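Glycerol uptake operon antiterminator regulatory protein (Listeria monocytogenes str. 4b, PDB 3KTS) probably regulates expression of the glycerol uptake operon by transcription antitermination in response to glycerol 3-phosphate. Local coordinates at residues F76-I81 with H100-I105; V57-D62 with I81-I86; L67-Y72 with S88-A93. All blocks are in the same frame, centred on the assembly; numbering follows the deposited sequence.

The three contacts cluster around helix 71-81 and strand 85-88 of a TIM-type barrel. The centres of interactions 1 and 2 are about 7 Å apart, those of interactions 1 and 3 about 11 Å, and those of interactions 2 and 3 about 12 Å. Interactions 1 and 2 share I81, and L103 O lies 2.9 Å from I86 N, a probable hydrogen bond carrying the sheet on to strand 103-109. Interaction 3 lies where helices 71-81 and 91-99 begin; D62 links it to interaction 2, with probable hydrogen bonds from D62 OD1 to T89 N (2.7 Å) and from D62 OD2 to N69 ND2 (2.8 Å). Interaction 1 lies at the other end of helix 71-81.

Interaction 1 (F76-I81 with H100-I105)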
loop_
_atom_site.group_PDB
_atom_site.type_symbol
_atom_site.label_atom_id
_atom_site.label_comp_id
_atom_site.label_asym_id
_atom_site.label_seq_id
_atom_site.Cartn_x
_atom_site.Cartn_y
_atom_site.Cartn_z
ATOM N N PHE A 76 13.875 3.449 -11.707
ATOM C CA PHE A 76 14.869 3.086 -10.691
ATOM C C PHE A 76 14.336 2.085 -9.672
ATOM O O PHE A 76 15.031 1.138 -9.302
ATOM C CB PHE A 76 15.342 4.359 -9.989
ATOM C CG PHE A 76 16.277 4.132 -8.829
ATOM C CD1 PHE A 76 15.882 4.462 -7.534
ATOM C CD2 PHE A 76 17.557 3.632 -9.030
ATOM C CE1 PHE A 76 16.738 4.280 -6.459
ATOM C CE2 PHE A 76 18.420 3.439 -7.960
ATOM C CZ PHE A 76 18.015 3.776 -6.673
ATOM N N LEU A 77 13.098 2.295 -9.236
ATOM C CA LEU A 77 12.466 1.415 -8.260
ATOM C C LEU A 77 12.196 0.041 -8.835
ATOM O O LEU A 77 12.299 -0.954 -8.125
ATOM C CB LEU A 77 11.161 2.018 -7.743
ATOM C CG LEU A 77 11.232 3.327 -6.958
ATOM C CD1 LEU A 77 9.853 3.677 -6.451
ATOM C CD2 LEU A 77 12.225 3.241 -5.809
ATOM N N CYS A 78 11.869 -0.004 -10.123
ATOM C CA CYS A 78 11.486 -1.247 -10.785
ATOM C C CYS A 78 12.666 -2.058 -11.304
ATOM O O CYS A 78 12.637 -3.289 -11.269
ATOM C CB CYS A 78 10.533 -0.951 -11.937
ATOM S SG CYS A 78 8.953 -0.249 -11.424
ATOM N N THR A 79 13.694 -1.367 -11.792
ATOM C CA THR A 79 14.865 -2.025 -12.372
ATOM C C THR A 79 16.000 -2.243 -11.369
ATOM O O THR A 79 16.708 -3.244 -11.457
ATOM C CB THR A 79 15.419 -1.270 -13.615
ATOM O OG1 THR A 79 15.817 0.058 -13.245
ATOM C CG2 THR A 79 14.377 -1.203 -14.734
ATOM N N GLU A 80 16.171 -1.327 -10.418
ATOM C CA GLU A 80 17.321 -1.399 -9.505
ATOM C C GLU A 80 17.032 -1.601 -8.020
ATOM O O GLU A 80 17.928 -1.997 -7.277
ATOM C CB GLU A 80 18.263 -0.205 -9.706
ATOM C CG GLU A 80 19.242 -0.389 -10.862
ATOM C CD GLU A 80 20.674 0.003 -10.508
ATOM O OE1 GLU A 80 21.602 -0.434 -11.226
ATOM O OE2 GLU A 80 20.880 0.736 -9.513
ATOM N N ILE A 81 15.811 -1.326 -7.570
ATOM C CA ILE A 81 15.473 -1.565 -6.158
ATOM C C ILE A 81 14.634 -2.831 -6.006
ATOM O O ILE A 81 14.937 -3.680 -5.164
ATOM C CB ILE A 81 14.868 -0.303 -5.456
ATOM C CG1 ILE A 81 15.929 0.418 -4.624
ATOM C CG2 ILE A 81 13.796 -0.659 -4.451
ATOM C CD1 ILE A 81 17.201 0.774 -5.333
ATOM N N HIS A 100 6.377 -2.000 -16.206
ATOM C CA HIS A 100 7.402 -2.891 -15.674
ATOM C C HIS A 100 6.800 -4.116 -15.013
ATOM O O HIS A 100 7.509 -4.845 -14.310
ATOM C CB HIS A 100 8.261 -2.164 -14.644
ATOM C CG HIS A 100 9.124 -1.090 -15.221
ATOM N ND1 HIS A 100 10.414 -1.321 -15.646
ATOM C CD2 HIS A 100 8.886 0.225 -15.433
ATOM C CE1 HIS A 100 10.934 -0.195 -16.099
ATOM N NE2 HIS A 100 10.028 0.759 -15.980
ATOM N N LYS A 101 5.499 -4.324 -15.230
ATOM C CA LYS A 101 4.736 -5.437 -14.655
ATOM C C LYS A 101 4.865 -5.498 -13.128
ATOM O O LYS A 101 5.052 -6.570 -12.550
ATOM C CB LYS A 101 5.104 -6.776 -15.321
ATOM C CG LYS A 101 5.019 -6.763 -16.847
ATOM C CD LYS A 101 5.181 -8.162 -17.423
ATOM C CE LYS A 101 5.164 -8.136 -18.948
ATOM N NZ LYS A 101 5.531 -9.462 -19.530
ATOM N N MET A 102 4.781 -4.322 -12.500
ATOM C CA MET A 102 4.806 -4.172 -11.048
ATOM C C MET A 102 3.405 -4.052 -10.492
ATOM O O MET A 102 2.496 -3.546 -11.163
ATOM C CB MET A 102 5.573 -2.920 -10.652
ATOM C CG MET A 102 6.961 -3.175 -10.174
ATOM S SD MET A 102 7.069 -3.450 -8.399
ATOM C CE MET A 102 8.828 -3.218 -8.299
ATOM N N LEU A 103 3.245 -4.509 -9.253
ATOM C CA LEU A 103 1.999 -4.371 -8.529
ATOM C C LEU A 103 1.855 -2.897 -8.178
ATOM O O LEU A 103 2.501 -2.399 -7.253
ATOM C CB LEU A 103 2.038 -5.218 -7.252
ATOM C CG LEU A 103 0.829 -5.974 -6.678
ATOM C CD1 LEU A 103 0.886 -5.912 -5.160
ATOM C CD2 LEU A 103 -0.508 -5.456 -7.154
ATOM N N ALA A 104 1.034 -2.197 -8.952
ATOM C CA ALA A 104 0.804 -0.775 -8.740
ATOM C C ALA A 104 -0.478 -0.540 -7.949
ATOM O O ALA A 104 -1.584 -0.752 -8.458
ATOM C CB ALA A 104 0.756 -0.050 -10.065
ATOM N N ILE A 105 -0.326 -0.114 -6.698
ATOM C CA ILE A 105 -1.477 0.274 -5.882
ATOM C C ILE A 105 -1.570 1.806 -5.733
ATOM O O ILE A 105 -0.585 2.467 -5.412
ATOM C CB ILE A 105 -1.578 -0.545 -4.535
ATOM C CG1 ILE A 105 -1.864 0.356 -3.329
ATOM C CG2 ILE A 105 -0.350 -1.481 -4.313
ATOM C CD1 ILE A 105 -1.960 -0.406 -2.028
#
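H100, whose NE2 is hydrogen-bonded to D75 OD1, lays its ring against C78, three residues after D75 on helix 71-81; the bond probably helps orient the ring. C78 CB lies over one ring face, 3.5 Å above the plane and displaced toward the rim, with 3.6 Å to H100 CG. Measured to the ring centroid, the separation is 3.9 Å and the line runs 24° off the ring normal, which meets the criteria for a CH-pi contact. The C78 sulfur approaches the same ring obliquely, its centroid distance being 4.3 Å. With SG anti to the carbonyl carbon (chi1 -64°), the thiol also packs on M102 CG at 3.8 Å. The M102 chain bends at chi2, and beyond the sulfur CE lies 4.1 Å from L77 O.

H100 and M102 lie in the turn just after helix 91-99. K101, with positive phi, is the C-prime residue of a Schellman motif in which M102 N returns to A97 O, and the chain then enters strand 103-109 of the TIM barrel. The C-terminal end of helix 71-81 packs against this turn.

Toward the exposed side, T79 CG2 comes within 3.8 Å of H100 CE1, obliquely to the ring, while T79 OG1 is hydrogen-bonded to D75 O. On the inner side, M102 also rests on P83, and L77 packs on L43 and A61.

Interaction 2 (V57-D62 with I81-I86); sequences VLLHAD and ICPDGI
V57 O accepts from two successive backbone amides across the contact: D84 N at 2.8 Å and G85 N at 3.0 Å, the latter a weak bond. The same residue donates as well, V57 N reaching D84 OD2 at 2.9 Å with a nearly straight N-H...O angle of 166°; the donor stands above the carboxylate plane, 40° out of it. D84 places CG beside its own backbone N (chi1 -60°), on the side where V57 N lies. Two residues further on, L59 N bonds G85 O at 2.9 Å, establishing parallel pairing of L58 with G85 and of L59 with I86.

Apolar groups pack around this backbone core. L59 CB touches P83 CG at 3.9 Å, and L59 CD2 reaches I81 CG2. At the far end, A61 CB meets I86 CD1 at 4.2 Å. On the other face of the sheet, L58 CD2 lies 3.9 Å from G85 CA.

A second shell positions these groups. Q51 NE2 is also hydrogen-bonded to D84 OD2, giving that oxygen two partners, while K56 NZ makes a long, weak ion pair with D84 OD1. L59 and A61 both lean on L77 of helix 71-81; L58 instead touches V34 and F7 on the barrel's inner side. The parallel strands 56-60 and 85-88, joined through helix 71-81, form a beta-alpha-beta crossover, the repeating element of the TIM-barrel fold.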
loop_
_atom_site.group_PDB
_atom_site.type_symbol
_atom_site.label_atom_id
_atom_site.label_comp_id
_atom_site.label_asym_id
_atom_site.label_seq_id
_atom_site.Cartn_x
_atom_site.Cartn_y
_atom_site.Cartn_z
ATOM N N VAL A 57 7.679 -6.855 -0.158
ATOM C CA VAL A 57 7.647 -5.420 0.155
ATOM C C VAL A 57 6.754 -4.583 -0.772
ATOM O O VAL A 57 6.875 -4.636 -2.002
ATOM C CB VAL A 57 9.077 -4.811 0.209
ATOM C CG1 VAL A 57 9.037 -3.321 0.550
ATOM C CG2 VAL A 57 9.913 -5.535 1.228
ATOM N N LEU A 58 5.850 -3.825 -0.154
ATOM C CA LEU A 58 5.106 -2.773 -0.831
ATOM C C LEU A 58 5.741 -1.436 -0.447
ATOM O O LEU A 58 5.714 -1.040 0.722
ATOM C CB LEU A 58 3.624 -2.828 -0.442
ATOM C CG LEU A 58 2.948 -4.193 -0.659
ATOM C CD1 LEU A 58 1.631 -4.322 0.108
ATOM C CD2 LEU A 58 2.752 -4.494 -2.147
ATOM N N LEU A 59 6.331 -0.760 -1.428
ATOM C CA LEU A 59 7.106 0.455 -1.170
ATOM C C LEU A 59 6.404 1.747 -1.587
ATOM O O LEU A 59 5.987 1.898 -2.736
ATOM C CB LEU A 59 8.486 0.367 -1.843
ATOM C CG LEU A 59 9.356 1.633 -1.816
ATOM C CD1 LEU A 59 9.741 2.022 -0.386
ATOM C CD2 LEU A 59 10.599 1.488 -2.690
ATOM N N HIS A 60 6.304 2.681 -0.646
ATOM C CA HIS A 60 5.795 4.013 -0.940
ATOM C C HIS A 60 6.763 4.823 -1.787
ATOM O O HIS A 60 7.763 5.342 -1.286
ATOM C CB HIS A 60 5.460 4.756 0.344
ATOM C CG HIS A 60 4.097 4.446 0.862
ATOM N ND1 HIS A 60 2.975 5.127 0.446
ATOM C CD2 HIS A 60 3.669 3.508 1.739
ATOM C CE1 HIS A 60 1.914 4.627 1.054
ATOM N NE2 HIS A 60 2.307 3.646 1.845
ATOM N N ALA A 61 6.440 4.920 -3.074
ATOM C CA ALA A 61 7.241 5.639 -4.056
ATOM C C ALA A 61 7.328 7.137 -3.758
ATOM O O ALA A 61 8.322 7.789 -4.083
ATOM C CB ALA A 61 6.668 5.415 -5.430
ATOM N N ASP A 62 6.282 7.665 -3.130
ATOM C CA ASP A 62 6.191 9.085 -2.824
ATOM C C ASP A 62 6.975 9.484 -1.574
ATOM O O ASP A 62 7.303 10.661 -1.401
ATOM C CB ASP A 62 4.722 9.495 -2.684
ATOM C CG ASP A 62 3.935 9.282 -3.963
ATOM O OD1 ASP A 62 2.697 9.163 -3.877
ATOM O OD2 ASP A 62 4.551 9.231 -5.051
ATOM N N ILE A 81 15.811 -1.326 -7.570
ATOM C CA ILE A 81 15.473 -1.565 -6.158
ATOM C C ILE A 81 14.634 -2.831 -6.006
ATOM O O ILE A 81 14.937 -3.680 -5.164
ATOM C CB ILE A 81 14.868 -0.303 -5.456
ATOM C CG1 ILE A 81 15.929 0.418 -4.624
ATOM C CG2 ILE A 81 13.796 -0.659 -4.451
ATOM C CD1 ILE A 81 17.201 0.774 -5.333
ATOM N N CYS A 82 13.614 -2.947 -6.859
ATOM C CA CYS A 82 12.728 -4.116 -6.957
ATOM C C CYS A 82 12.013 -4.530 -5.668
ATOM O O CYS A 82 12.337 -5.575 -5.090
ATOM C CB CYS A 82 13.475 -5.315 -7.551
ATOM S SG CYS A 82 14.481 -4.907 -8.976
ATOM N N PRO A 83 11.040 -3.716 -5.202
ATOM C CA PRO A 83 10.137 -4.288 -4.212
ATOM C C PRO A 83 9.149 -5.208 -4.906
ATOM O O PRO A 83 9.238 -5.412 -6.112
ATOM C CB PRO A 83 9.427 -3.062 -3.643
ATOM C CG PRO A 83 9.450 -2.071 -4.742
ATOM C CD PRO A 83 10.733 -2.298 -5.471
ATOM N N ASP A 84 8.211 -5.767 -4.158
ATOM C CA ASP A 84 7.223 -6.654 -4.753
ATOM C C ASP A 84 6.009 -5.887 -5.275
ATOM O O ASP A 84 5.206 -6.417 -6.050
ATOM C CB ASP A 84 6.840 -7.737 -3.753
ATOM C CG ASP A 84 8.040 -8.572 -3.335
ATOM O OD1 ASP A 84 8.188 -9.695 -3.858
ATOM O OD2 ASP A 84 8.851 -8.095 -2.512
ATOM N N GLY A 85 5.902 -4.629 -4.849
ATOM C CA GLY A 85 4.874 -3.712 -5.322
ATOM C C GLY A 85 5.217 -2.283 -4.961
ATOM O O GLY A 85 6.026 -2.052 -4.059
ATOM N N ILE A 86 4.627 -1.321 -5.674
ATOM C CA ILE A 86 4.804 0.099 -5.337
ATOM C C ILE A 86 3.481 0.813 -5.042
ATOM O O ILE A 86 2.419 0.459 -5.567
ATOM C CB ILE A 86 5.621 0.916 -6.396
ATOM C CG1 ILE A 86 4.759 1.291 -7.606
ATOM C CG2 ILE A 86 6.893 0.183 -6.814
ATOM C CD1 ILE A 86 5.031 2.687 -8.141
#

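Interaction 3 (L67-Y72 with S88-A93); sequences LKNDDY and STRGNA
R90, its chain bent at chi2 (-148°), crosses N69 obliquely without forming a hydrogen bond to it. N69 OD1 is 3.4 Å from R90 NE, but the angle is poor, and the amide and guanidinium planes are turned 41° apart. The backbone of N69 completes the approach: N69 O sits over one guanidinium face, 3.6 Å from R90 CD and 3.8 Å from R90 NH2. N69 CG lies between its backbone N and carbonyl carbon (chi1 49°), and OD1 is the amide atom nearest R90, while N69 ND2 is hydrogen-bonded to D62 OD2.

Two carboxylates approach the guanidinium from the start of helix 71-81. D70 runs beside R90, pointing the same way, and its OD2 comes to 4.2 Å from R90 NH1; the oxygen is well out of the guanidinium plane, so only charge attraction can be inferred. D71 OD1 is more distant, 4.5 Å from R90 NH2, and also lies 4.1 Å from N92 CB. D70 OD1 in turn makes a weak salt bridge with K68 NZ at 3.4 Å.

The root of R90 is fixed by an ST turn: R90 N donates to S88 OG at 3.0 Å, and S88 OG is itself bonded to D62 OD2. T89 N bonds D62 OD1. The contact joins the loop before helix 71-81 to the loop between strand 85-88 and helix 91-99, on the C-terminal rim of the barrel, the end at which TIM-barrel proteins commonly place their functional loops.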
loop_
_atom_site.group_PDB
_atom_site.type_symbol
_atom_site.label_atom_id
_atom_site.label_comp_id
_atom_site.label_asym_id
_atom_site.label_seq_id
_atom_site.Cartn_x
_atom_site.Cartn_y
_atom_site.Cartn_z
ATOM N N LEU A 67 14.568 11.109 -3.477
ATOM C CA LEU A 67 14.092 10.613 -4.776
ATOM C C LEU A 67 12.718 11.186 -5.119
ATOM O O LEU A 67 11.794 11.150 -4.295
ATOM C CB LEU A 67 14.001 9.085 -4.753
ATOM C CG LEU A 67 13.866 8.315 -6.072
ATOM C CD1 LEU A 67 15.190 8.235 -6.826
ATOM C CD2 LEU A 67 13.348 6.911 -5.807
ATOM N N LYS A 68 12.581 11.689 -6.345
ATOM C CA LYS A 68 11.293 12.169 -6.858
ATOM C C LYS A 68 10.337 10.994 -7.104
ATOM O O LYS A 68 10.658 9.850 -6.795
ATOM C CB LYS A 68 11.469 12.971 -8.161
ATOM C CG LYS A 68 12.733 13.826 -8.272
ATOM C CD LYS A 68 12.443 15.135 -8.969
ATOM C CE LYS A 68 13.693 15.798 -9.541
ATOM N NZ LYS A 68 13.901 15.436 -10.983
ATOM N N ASN A 69 9.147 11.283 -7.620
ATOM C CA ASN A 69 8.259 10.229 -8.115
ATOM C C ASN A 69 8.049 10.326 -9.634
ATOM O O ASN A 69 7.021 9.900 -10.164
ATOM C CB ASN A 69 6.941 10.164 -7.329
ATOM C CG ASN A 69 6.262 11.520 -7.167
ATOM O OD1 ASN A 69 6.530 12.473 -7.899
ATOM N ND2 ASN A 69 5.365 11.602 -6.200
ATOM N N ASP A 70 9.058 10.903 -10.298
ATOM C CA ASP A 70 9.271 10.905 -11.752
ATOM C C ASP A 70 9.162 9.528 -12.378
ATOM O O ASP A 70 9.313 8.514 -11.694
ATOM C CB ASP A 70 10.713 11.354 -12.040
ATOM C CG ASP A 70 10.828 12.811 -12.405
ATOM O OD1 ASP A 70 11.966 13.239 -12.691
ATOM O OD2 ASP A 70 9.808 13.530 -12.413
ATOM N N ASP A 71 8.967 9.498 -13.694
ATOM C CA ASP A 71 9.107 8.264 -14.458
ATOM C C ASP A 71 10.488 7.641 -14.261
ATOM O O ASP A 71 10.588 6.433 -14.059
ATOM C CB ASP A 71 8.841 8.512 -15.940
ATOM C CG ASP A 71 7.376 8.771 -16.237
ATOM O OD1 ASP A 71 6.534 8.593 -15.324
ATOM O OD2 ASP A 71 7.071 9.149 -17.390
ATOM N N TYR A 72 11.536 8.469 -14.285
ATOM C CA TYR A 72 12.913 8.012 -14.073
ATOM C C TYR A 72 13.102 7.398 -12.695
ATOM O O TYR A 72 13.867 6.434 -12.531
ATOM C CB TYR A 72 13.906 9.161 -14.196
ATOM C CG TYR A 72 13.688 10.103 -15.346
ATOM C CD1 TYR A 72 13.040 11.317 -15.152
ATOM C CD2 TYR A 72 14.160 9.801 -16.620
ATOM C CE1 TYR A 72 12.851 12.198 -16.196
ATOM C CE2 TYR A 72 13.978 10.682 -17.675
ATOM C CZ TYR A 72 13.320 11.876 -17.454
ATOM O OH TYR A 72 13.129 12.762 -18.486
ATOM N N SER A 88 1.854 4.649 -4.983
ATOM C CA SER A 88 1.965 6.060 -5.284
ATOM C C SER A 88 0.596 6.726 -5.346
ATOM O O SER A 88 -0.437 6.077 -5.534
ATOM C CB SER A 88 2.707 6.269 -6.599
ATOM O OG SER A 88 2.861 7.651 -6.860
ATOM N N THR A 89 0.609 8.039 -5.185
ATOM C CA THR A 89 -0.600 8.830 -5.234
ATOM C C THR A 89 -0.675 9.472 -6.623
ATOM O O THR A 89 -1.743 9.898 -7.081
ATOM C CB THR A 89 -0.594 9.859 -4.078
ATOM O OG1 THR A 89 -1.899 9.950 -3.496
ATOM C CG2 THR A 89 -0.085 11.224 -4.529
ATOM N N ARG A 90 0.478 9.480 -7.290
ATOM C CA ARG A 90 0.653 10.030 -8.614
ATOM C C ARG A 90 0.173 9.016 -9.643
ATOM O O ARG A 90 0.479 7.829 -9.531
ATOM C CB ARG A 90 2.138 10.299 -8.833
ATOM C CG ARG A 90 2.478 11.588 -9.558
ATOM C CD ARG A 90 3.743 11.406 -10.373
ATOM N NE ARG A 90 4.430 12.669 -10.616
ATOM C CZ ARG A 90 5.126 12.947 -11.715
ATOM N NH1 ARG A 90 5.722 14.128 -11.840
ATOM N NH2 ARG A 90 5.218 12.051 -12.695
ATOM N N GLY A 91 -0.563 9.485 -10.648
ATOM C CA GLY A 91 -1.095 8.612 -11.698
ATOM C C GLY A 91 -0.033 8.103 -12.651
ATOM O O GLY A 91 -0.056 6.933 -13.061
ATOM N N ASN A 92 0.906 8.984 -12.991
ATOM C CA ASN A 92 2.012 8.665 -13.893
ATOM C C ASN A 92 2.898 7.536 -13.372
ATOM O O ASN A 92 3.465 6.769 -14.150
ATOM C CB ASN A 92 2.858 9.912 -14.142
ATOM C CG ASN A 92 2.024 11.106 -14.571
ATOM O OD1 ASN A 92 1.840 12.065 -13.811
ATOM N ND2 ASN A 92 1.497 11.046 -15.789
ATOM N N ALA A 93 3.003 7.440 -12.052
ATOM C CA ALA A 93 3.779 6.385 -11.418
ATOM C C ALA A 93 3.070 5.036 -11.497
ATOM O O ALA A 93 3.722 4.001 -11.622
ATOM C CB ALA A 93 4.081 6.747 -9.984
#